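Local structure of acetyltransferase PA1377 (Pseudomonas aeruginosa, 2VI7) at residues L135-M149 and R158-R170. The protein is a putative GNAT-family (GCN5-related) acetyltransferase, which probably transfers an acetyl group to an amine of its substrate. Residues are numbered along the deposited sequence; the frame is centred on the assembly and turned at random.
Sequences LALYRKFGFETEGEM and RFVDVYSMARLRR. With SO4 (sulfate ion), chain E.
Glu144 and Ala166 exchange a pair of backbone hydrogen bonds, as do Met149 and Val162, and between these rungs strand 144-149 runs antiparallel to strand 158-168. The pairing is a worked example of the classic beta bulge: Glu146 and Gly147 both face Ser164, whose O accepts a bond from Glu146 N at 2.7 Å and a weak one from Gly147 N, and the register shifts by one residue. Before the strand, helix 135-140 ends in a Schellman motif with Gly142 at positive phi. There Phe141 O accepts a weak, bent bond from Arg167 NE at 2.7 Å, made at the edge of the guanidinium. Arg167 CB sits over the centre of the Phe143 ring, 3.6 Å from the centroid, a CH-pi contact almost on the ring normal; beyond it the chain runs out extended, CG anti to the backbone N (chi1 171°), to bring NE to Phe141 O. Met165 turns at its last torsion (chi3 90°), which carries CE between Leu135 CD2, at 3.6 Å, and Phe143 O. On the same face of the sheet, Tyr163 takes Leu135 CD1 and Thr145 CG2 obliquely, while Glu148 runs alongside and brings OE2 to the ring edge at CE2. A sulfate, probably from the crystallisation liquor, is held by Arg139 NE, Thr145 N and Thr145 OG1, the last 2.8 Å from its O1. On the face that carries Ala166, Ser164 and Met149, the Glu146 carboxylate packs on Ala166 CB, forms a salt bridge with Arg122 and shares a water with Ser164 OG, while Met149 CE rests on Ser164 CB, 3.7 Å away. Strand 158-168 thus lies between strands 144-152 and 122-128 in the GNAT sheet, with helix 132-140 over one face; Arg167 reaches Asp115 of helix 102-117, and Glu146 OE1 accepts a hydrogen bond from the backbone N of Arg150 of the second subunit.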
ATOM      1  N   LEU A 135      10.889 -11.864  12.183  1.00 25.70           N
ATOM      2  CA  LEU A 135      11.998 -11.181  11.531  1.00 25.67           C
ATOM      3  C   LEU A 135      13.052 -12.192  11.110  1.00 25.59           C
ATOM      4  O   LEU A 135      13.652 -12.074  10.039  1.00 26.09           O
ATOM      5  CB  LEU A 135      12.633 -10.177  12.495  1.00 25.78           C
ATOM      6  CG  LEU A 135      12.905  -8.740  12.052  1.00 27.14           C
ATOM      7  CD1 LEU A 135      13.755  -8.076  13.126  1.00 29.14           C
ATOM      8  CD2 LEU A 135      13.603  -8.692  10.697  1.00 27.69           C
ATOM      9  N   ALA A 136      13.284 -13.175  11.976  1.00 24.49           N
ATOM     10  CA  ALA A 136      14.263 -14.218  11.719  1.00 24.88           C
ATOM     11  C   ALA A 136      13.795 -15.060  10.543  1.00 24.78           C
ATOM     12  O   ALA A 136      14.599 -15.467   9.705  1.00 25.05           O
ATOM     13  CB  ALA A 136      14.442 -15.094  12.968  1.00 23.29           C
ATOM     14  N   LEU A 137      12.489 -15.309  10.484  1.00 24.03           N
ATOM     15  CA  LEU A 137      11.897 -16.096   9.405  1.00 25.05           C
ATOM     16  C   LEU A 137      12.037 -15.397   8.045  1.00 25.05           C
ATOM     17  O   LEU A 137      12.478 -16.006   7.069  1.00 26.16           O
ATOM     18  CB  LEU A 137      10.414 -16.368   9.699  1.00 23.95           C
ATOM     19  CG  LEU A 137       9.616 -17.035   8.569  1.00 23.25           C
ATOM     20  CD1 LEU A 137      10.167 -18.414   8.309  1.00 22.00           C
ATOM     21  CD2 LEU A 137       8.153 -17.133   8.944  1.00 24.11           C
ATOM     22  N   TYR A 138      11.666 -14.123   7.984  1.00 23.73           N
ATOM     23  CA  TYR A 138      11.747 -13.368   6.746  1.00 23.01           C
ATOM     24  C   TYR A 138      13.194 -13.197   6.310  1.00 23.83           C
ATOM     25  O   TYR A 138      13.490 -13.225   5.122  1.00 23.76           O
ATOM     26  CB  TYR A 138      11.056 -12.015   6.920  1.00 21.92           C
ATOM     27  CG  TYR A 138       9.613 -12.151   7.392  1.00 22.11           C
ATOM     28  CD1 TYR A 138       8.786 -13.153   6.883  1.00 21.39           C
ATOM     29  CD2 TYR A 138       9.076 -11.280   8.344  1.00 23.41           C
ATOM     30  CE1 TYR A 138       7.462 -13.288   7.310  1.00 23.49           C
ATOM     31  CE2 TYR A 138       7.744 -11.404   8.778  1.00 22.97           C
ATOM     32  CZ  TYR A 138       6.946 -12.414   8.257  1.00 23.71           C
ATOM     33  OH  TYR A 138       5.644 -12.567   8.684  1.00 24.34           O
ATOM     34  N   ARG A 139      14.096 -13.023   7.268  1.00 24.24           N
ATOM     35  CA  ARG A 139      15.517 -12.882   6.948  1.00 24.77           C
ATOM     36  C   ARG A 139      16.061 -14.206   6.411  1.00 24.90           C
ATOM     37  O   ARG A 139      16.922 -14.218   5.538  1.00 24.58           O
ATOM     38  CB  ARG A 139      16.310 -12.464   8.188  1.00 24.44           C
ATOM     39  CG  ARG A 139      16.190 -10.999   8.511  1.00 24.10           C
ATOM     40  CD  ARG A 139      16.874 -10.667   9.816  1.00 26.17           C
ATOM     41  NE  ARG A 139      16.913  -9.224  10.044  1.00 27.19           N
ATOM     42  CZ  ARG A 139      17.242  -8.664  11.202  1.00 28.25           C
ATOM     43  NH1 ARG A 139      17.555  -9.421  12.244  1.00 29.42           N
ATOM     44  NH2 ARG A 139      17.273  -7.347  11.319  1.00 31.60           N
ATOM     45  N   LYS A 140      15.561 -15.316   6.944  1.00 25.54           N
ATOM     46  CA  LYS A 140      15.971 -16.640   6.493  1.00 24.72           C
ATOM     47  C   LYS A 140      15.668 -16.789   4.999  1.00 25.94           C
ATOM     48  O   LYS A 140      16.430 -17.422   4.268  1.00 28.02           O
ATOM     49  CB  LYS A 140      15.208 -17.715   7.269  1.00 24.83           C
ATOM     50  CG  LYS A 140      15.217 -19.083   6.604  1.00 25.95           C
ATOM     51  CD  LYS A 140      14.306 -20.065   7.313  1.00 27.65           C
ATOM     52  CE  LYS A 140      14.014 -21.281   6.434  1.00 29.85           C
ATOM     53  NZ  LYS A 140      15.248 -21.947   5.913  1.00 31.51           N
ATOM     54  N   PHE A 141      14.555 -16.204   4.554  1.00 25.69           N
ATOM     55  CA  PHE A 141      14.137 -16.288   3.152  1.00 24.47           C
ATOM     56  C   PHE A 141      14.621 -15.177   2.227  1.00 23.51           C
ATOM     57  O   PHE A 141      14.070 -14.991   1.147  1.00 23.45           O
ATOM     58  CB  PHE A 141      12.604 -16.399   3.044  1.00 25.15           C
ATOM     59  CG  PHE A 141      12.062 -17.774   3.376  1.00 25.53           C
ATOM     60  CD1 PHE A 141      11.725 -18.116   4.690  1.00 24.17           C
ATOM     61  CD2 PHE A 141      11.949 -18.751   2.384  1.00 24.02           C
ATOM     62  CE1 PHE A 141      11.289 -19.411   5.009  1.00 24.81           C
ATOM     63  CE2 PHE A 141      11.514 -20.053   2.695  1.00 25.03           C
ATOM     64  CZ  PHE A 141      11.184 -20.383   4.006  1.00 24.81           C
ATOM     65  N   GLY A 142      15.642 -14.439   2.655  1.00 23.50           N
ATOM     66  CA  GLY A 142      16.198 -13.382   1.832  1.00 22.68           C
ATOM     67  C   GLY A 142      15.637 -11.979   1.960  1.00 24.15           C
ATOM     68  O   GLY A 142      16.061 -11.092   1.218  1.00 25.45           O
ATOM     69  N   PHE A 143      14.686 -11.755   2.862  1.00 23.43           N
ATOM     70  CA  PHE A 143      14.140 -10.408   3.010  1.00 23.53           C
ATOM     71  C   PHE A 143      15.123  -9.539   3.777  1.00 25.08           C
ATOM     72  O   PHE A 143      15.749  -9.980   4.740  1.00 27.16           O
ATOM     73  CB  PHE A 143      12.807 -10.405   3.764  1.00 20.83           C
ATOM     74  CG  PHE A 143      11.651 -10.927   2.966  1.00 19.48           C
ATOM     75  CD1 PHE A 143      11.432 -12.298   2.849  1.00 17.18           C
ATOM     76  CD2 PHE A 143      10.770 -10.049   2.334  1.00 17.69           C
ATOM     77  CE1 PHE A 143      10.349 -12.792   2.116  1.00 17.00           C
ATOM     78  CE2 PHE A 143       9.682 -10.533   1.597  1.00 18.81           C
ATOM     79  CZ  PHE A 143       9.470 -11.914   1.487  1.00 17.37           C
ATOM     80  N   GLU A 144      15.259  -8.298   3.341  1.00 25.57           N
ATOM     81  CA  GLU A 144      16.145  -7.377   4.007  1.00 26.18           C
ATOM     82  C   GLU A 144      15.320  -6.179   4.414  1.00 26.35           C
ATOM     83  O   GLU A 144      14.363  -5.827   3.734  1.00 25.58           O
ATOM     84  CB  GLU A 144      17.250  -6.924   3.073  1.00 29.26           C
ATOM     85  CG  GLU A 144      18.222  -8.000   2.669  1.00 34.62           C
ATOM     86  CD  GLU A 144      19.284  -7.456   1.721  1.00 39.55           C
ATOM     87  OE1 GLU A 144      20.090  -6.591   2.143  1.00 42.11           O
ATOM     88  OE2 GLU A 144      19.298  -7.889   0.550  1.00 42.04           O
ATOM     89  N   THR A 145      15.693  -5.558   5.527  1.00 26.46           N
ATOM     90  CA  THR A 145      14.991  -4.386   6.018  1.00 25.71           C
ATOM     91  C   THR A 145      15.298  -3.199   5.116  1.00 25.34           C
ATOM     92  O   THR A 145      16.462  -2.899   4.843  1.00 26.66           O
ATOM     93  CB  THR A 145      15.421  -4.039   7.454  1.00 25.50           C
ATOM     94  OG1 THR A 145      15.049  -5.106   8.334  1.00 26.03           O
ATOM     95  CG2 THR A 145      14.758  -2.740   7.915  1.00 24.74           C
ATOM     96  N   GLU A 146      14.247  -2.530   4.658  1.00 24.51           N
ATOM     97  CA  GLU A 146      14.388  -1.377   3.788  1.00 24.22           C
ATOM     98  C   GLU A 146      14.021  -0.093   4.507  1.00 24.31           C
ATOM     99  O   GLU A 146      14.379   0.995   4.069  1.00 26.29           O
ATOM    100  CB  GLU A 146      13.512  -1.540   2.550  1.00 24.55           C
ATOM    101  CG  GLU A 146      14.112  -2.450   1.498  1.00 26.84           C
ATOM    102  CD  GLU A 146      13.356  -2.398   0.189  1.00 29.28           C
ATOM    103  OE1 GLU A 146      13.963  -2.712  -0.860  1.00 28.85           O
ATOM    104  OE2 GLU A 146      12.156  -2.051   0.210  1.00 29.61           O
ATOM    105  N   GLY A 147      13.308  -0.216   5.616  1.00 24.60           N
ATOM    106  CA  GLY A 147      12.926   0.969   6.351  1.00 24.46           C
ATOM    107  C   GLY A 147      12.193   0.634   7.624  1.00 25.46           C
ATOM    108  O   GLY A 147      11.781  -0.502   7.825  1.00 25.16           O
ATOM    109  N   GLU A 148      12.048   1.636   8.484  1.00 27.29           N
ATOM    110  CA  GLU A 148      11.355   1.502   9.758  1.00 28.65           C
ATOM    111  C   GLU A 148      10.269   2.571   9.787  1.00 28.21           C
ATOM    112  O   GLU A 148      10.558   3.770   9.707  1.00 27.39           O
ATOM    113  CB  GLU A 148      12.333   1.702  10.915  1.00 30.18           C
ATOM    114  CG  GLU A 148      11.698   1.533  12.283  1.00 36.41           C
ATOM    115  CD  GLU A 148      12.724   1.392  13.393  1.00 40.21           C
ATOM    116  OE1 GLU A 148      12.316   1.167  14.554  1.00 42.77           O
ATOM    117  OE2 GLU A 148      13.934   1.504  13.098  1.00 42.39           O
ATOM    118  N   MET A 149       9.022   2.125   9.900  1.00 27.42           N
ATOM    119  CA  MET A 149       7.878   3.023   9.895  1.00 27.92           C
ATOM    120  C   MET A 149       7.243   3.209  11.272  1.00 27.55           C
ATOM    121  O   MET A 149       6.667   2.284  11.839  1.00 28.13           O
ATOM    122  CB  MET A 149       6.875   2.495   8.878  1.00 29.41           C
ATOM    123  CG  MET A 149       7.592   1.950   7.653  1.00 32.16           C
ATOM    124  SD  MET A 149       6.607   1.928   6.173  1.00 40.46           S
ATOM    125  CE  MET A 149       6.046   0.252   6.175  1.00 38.03           C
ATOM    126  N   ARG A 158      -1.922   0.705  21.398  1.00 30.65           N
ATOM    127  CA  ARG A 158      -0.895   1.713  21.177  1.00 30.07           C
ATOM    128  C   ARG A 158      -0.344   1.632  19.766  1.00 28.96           C
ATOM    129  O   ARG A 158      -0.488   0.623  19.095  1.00 29.45           O
ATOM    130  CB  ARG A 158       0.244   1.536  22.186  1.00 32.64           C
ATOM    131  CG  ARG A 158       0.949   0.196  22.105  1.00 34.16           C
ATOM    132  CD  ARG A 158       2.097   0.129  23.097  1.00 37.07           C
ATOM    133  N   PHE A 159       0.276   2.712  19.318  1.00 29.23           N
ATOM    134  CA  PHE A 159       0.878   2.749  17.993  1.00 29.52           C
ATOM    135  C   PHE A 159       2.249   2.094  18.064  1.00 29.16           C
ATOM    136  O   PHE A 159       3.072   2.430  18.914  1.00 30.19           O
ATOM    137  CB  PHE A 159       0.985   4.191  17.521  1.00 29.15           C
ATOM    138  CG  PHE A 159      -0.338   4.833  17.263  1.00 29.78           C
ATOM    139  CD1 PHE A 159      -0.555   6.157  17.613  1.00 30.60           C
ATOM    140  CD2 PHE A 159      -1.377   4.102  16.691  1.00 30.71           C
ATOM    141  CE1 PHE A 159      -1.772   6.756  17.374  1.00 32.32           C
ATOM    142  CE2 PHE A 159      -2.599   4.685  16.444  1.00 31.79           C
ATOM    143  CZ  PHE A 159      -2.805   6.014  16.796  1.00 32.19           C
ATOM    144  N   VAL A 160       2.472   1.135  17.176  1.00 28.48           N
ATOM    145  CA  VAL A 160       3.720   0.399  17.135  1.00 26.42           C
ATOM    146  C   VAL A 160       4.409   0.617  15.798  1.00 26.67           C
ATOM    147  O   VAL A 160       3.787   1.067  14.838  1.00 26.37           O
ATOM    148  CB  VAL A 160       3.464  -1.107  17.355  1.00 26.78           C
ATOM    149  CG1 VAL A 160       2.839  -1.338  18.738  1.00 24.86           C
ATOM    150  CG2 VAL A 160       2.552  -1.634  16.274  1.00 26.13           C
ATOM    151  N   ASP A 161       5.700   0.314  15.740  1.00 26.41           N
ATOM    152  CA  ASP A 161       6.456   0.485  14.509  1.00 25.74           C
ATOM    153  C   ASP A 161       6.603  -0.844  13.779  1.00 23.89           C
ATOM    154  O   ASP A 161       6.366  -1.906  14.344  1.00 24.21           O
ATOM    155  CB  ASP A 161       7.853   1.050  14.809  1.00 28.31           C
ATOM    156  CG  ASP A 161       7.821   2.240  15.760  1.00 31.23           C
ATOM    157  OD1 ASP A 161       6.909   3.087  15.647  1.00 31.11           O
ATOM    158  OD2 ASP A 161       8.730   2.337  16.615  1.00 32.73           O
ATOM    159  N   VAL A 162       6.974  -0.773  12.509  1.00 22.63           N
ATOM    160  CA  VAL A 162       7.194  -1.969  11.718  1.00 21.35           C
ATOM    161  C   VAL A 162       8.425  -1.763  10.869  1.00 20.45           C
ATOM    162  O   VAL A 162       8.861  -0.639  10.642  1.00 18.68           O
ATOM    163  CB  VAL A 162       6.023  -2.289  10.730  1.00 21.61           C
ATOM    164  CG1 VAL A 162       4.709  -2.398  11.474  1.00 22.04           C
ATOM    165  CG2 VAL A 162       5.960  -1.238   9.622  1.00 20.58           C
ATOM    166  N   TYR A 163       8.993  -2.871  10.426  1.00 20.37           N
ATOM    167  CA  TYR A 163      10.125  -2.840   9.524  1.00 22.33           C
ATOM    168  C   TYR A 163       9.515  -3.128   8.156  1.00 22.89           C
ATOM    169  O   TYR A 163       8.687  -4.031   8.005  1.00 23.90           O
ATOM    170  CB  TYR A 163      11.143  -3.930   9.868  1.00 21.81           C
ATOM    171  CG  TYR A 163      12.016  -3.596  11.047  1.00 22.36           C
ATOM    172  CD1 TYR A 163      12.242  -4.517  12.062  1.00 21.90           C
ATOM    173  CD2 TYR A 163      12.626  -2.353  11.145  1.00 24.27           C
ATOM    174  CE1 TYR A 163      13.057  -4.200  13.152  1.00 23.94           C
ATOM    175  CE2 TYR A 163      13.441  -2.027  12.229  1.00 24.11           C
ATOM    176  CZ  TYR A 163      13.650  -2.953  13.229  1.00 23.96           C
ATOM    177  OH  TYR A 163      14.440  -2.610  14.308  1.00 27.66           O
ATOM    178  N   SER A 164       9.889  -2.329   7.171  1.00 22.85           N
ATOM    179  CA  SER A 164       9.417  -2.526   5.813  1.00 23.41           C
ATOM    180  C   SER A 164      10.515  -3.370   5.170  1.00 23.28           C
ATOM    181  O   SER A 164      11.649  -2.922   5.077  1.00 23.25           O
ATOM    182  CB  SER A 164       9.299  -1.181   5.105  1.00 23.70           C
ATOM    183  OG  SER A 164       8.731  -1.353   3.824  1.00 32.24           O
ATOM    184  N   MET A 165      10.189  -4.591   4.752  1.00 23.45           N
ATOM    185  CA  MET A 165      11.183  -5.465   4.146  1.00 23.00           C
ATOM    186  C   MET A 165      10.874  -5.851   2.708  1.00 24.25           C
ATOM    187  O   MET A 165       9.736  -5.805   2.262  1.00 25.99           O
ATOM    188  CB  MET A 165      11.344  -6.729   4.976  1.00 22.74           C
ATOM    189  CG  MET A 165      11.729  -6.473   6.429  1.00 22.44           C
ATOM    190  SD  MET A 165      11.861  -8.008   7.332  1.00 23.60           S
ATOM    191  CE  MET A 165      13.589  -8.388   7.074  1.00 23.22           C
ATOM    192  N   ALA A 166      11.914  -6.223   1.978  1.00 24.10           N
ATOM    193  CA  ALA A 166      11.763  -6.617   0.595  1.00 24.19           C
ATOM    194  C   ALA A 166      12.777  -7.696   0.274  1.00 24.64           C
ATOM    195  O   ALA A 166      13.874  -7.707   0.821  1.00 25.46           O
ATOM    196  CB  ALA A 166      11.971  -5.415  -0.320  1.00 23.99           C
ATOM    197  N   ARG A 167      12.386  -8.613  -0.602  1.00 24.74           N
ATOM    198  CA  ARG A 167      13.253  -9.689  -1.049  1.00 24.21           C
ATOM    199  C   ARG A 167      13.378  -9.518  -2.555  1.00 26.12           C
ATOM    200  O   ARG A 167      12.386  -9.583  -3.270  1.00 26.86           O
ATOM    201  CB  ARG A 167      12.625 -11.032  -0.710  1.00 21.39           C
ATOM    202  CG  ARG A 167      13.310 -12.243  -1.305  1.00 21.58           C
ATOM    203  CD  ARG A 167      12.543 -13.464  -0.848  1.00 22.59           C
ATOM    204  NE  ARG A 167      13.002 -14.754  -1.362  1.00 22.28           N
ATOM    205  CZ  ARG A 167      12.740 -15.242  -2.569  1.00 21.23           C
ATOM    206  NH1 ARG A 167      12.023 -14.556  -3.449  1.00 22.42           N
ATOM    207  NH2 ARG A 167      13.152 -16.459  -2.874  1.00 20.25           N
ATOM    208  N   LEU A 168      14.597  -9.273  -3.028  1.00 29.13           N
ATOM    209  CA  LEU A 168      14.850  -9.076  -4.457  1.00 30.79           C
ATOM    210  C   LEU A 168      15.426 -10.310  -5.150  1.00 33.27           C
ATOM    211  O   LEU A 168      16.211 -11.073  -4.586  1.00 33.81           O
ATOM    212  CB  LEU A 168      15.783  -7.877  -4.684  1.00 29.07           C
ATOM    213  CG  LEU A 168      15.225  -6.488  -4.375  1.00 28.43           C
ATOM    214  CD1 LEU A 168      16.344  -5.489  -4.427  1.00 29.04           C
ATOM    215  CD2 LEU A 168      14.143  -6.118  -5.366  1.00 28.15           C
ATOM    216  N   ARG A 169      15.024 -10.475  -6.397  1.00 35.90           N
ATOM    217  CA  ARG A 169      15.432 -11.594  -7.214  1.00 38.83           C
ATOM    218  C   ARG A 169      15.944 -11.033  -8.543  1.00 41.29           C
ATOM    219  O   ARG A 169      15.166 -10.675  -9.426  1.00 40.36           O
ATOM    220  CB  ARG A 169      14.214 -12.477  -7.411  1.00 39.18           C
ATOM    221  CG  ARG A 169      14.466 -13.751  -8.116  1.00 41.65           C
ATOM    222  CD  ARG A 169      13.258 -14.645  -8.004  1.00 43.55           C
ATOM    223  NE  ARG A 169      13.320 -15.713  -8.990  1.00 44.59           N
ATOM    224  CZ  ARG A 169      12.929 -15.581 -10.251  1.00 45.18           C
ATOM    225  NH1 ARG A 169      12.436 -14.423 -10.686  1.00 44.82           N
ATOM    226  NH2 ARG A 169      13.032 -16.610 -11.079  1.00 46.35           N
ATOM    227  N   ARG A 170      17.262 -10.939  -8.674  1.00 45.72           N
ATOM    228  CA  ARG A 170      17.873 -10.376  -9.883  1.00 49.68           C
ATOM    229  C   ARG A 170      18.988 -11.254 -10.458  1.00 50.30           C
ATOM    230  O   ARG A 170      18.654 -12.322 -11.021  1.00 50.85           O
ATOM    231  CB  ARG A 170      18.422  -8.973  -9.566  1.00 52.18           C
ATOM    232  CG  ARG A 170      17.398  -8.080  -8.861  1.00 55.05           C
ATOM    233  CD  ARG A 170      17.897  -6.669  -8.604  1.00 58.89           C
ATOM    234  NE  ARG A 170      18.692  -6.535  -7.385  1.00 62.40           N
ATOM    235  CZ  ARG A 170      19.065  -5.366  -6.865  1.00 64.45           C
ATOM    236  NH1 ARG A 170      18.709  -4.228  -7.460  1.00 64.37           N
ATOM    237  NH2 ARG A 170      19.802  -5.333  -5.755  1.00 65.19           N
TER
HETATM  238  S   SO4 E1172      18.415  -6.785   7.659  1.00 32.56           S
HETATM  239  O1  SO4 E1172      17.034  -7.090   8.068  1.00 33.44           O
HETATM  240  O2  SO4 E1172      18.421  -6.144   6.329  1.00 31.01           O
HETATM  241  O3  SO4 E1172      19.044  -5.868   8.644  1.00 34.20           O
HETATM  242  O4  SO4 E1172      19.135  -8.061   7.587  1.00 32.96           O
HETATM  243  O   HOH W   1      14.809 -17.893  -0.640  1.00 55.40           O
HETATM  244  O   HOH W   2      16.906  -9.730  -1.240  1.00 40.26           O
HETATM  245  O   HOH W   3      16.544  -7.075  -0.753  1.00 41.14           O
HETATM  246  O   HOH W   4      10.006  -2.504   1.935  1.00 36.15           O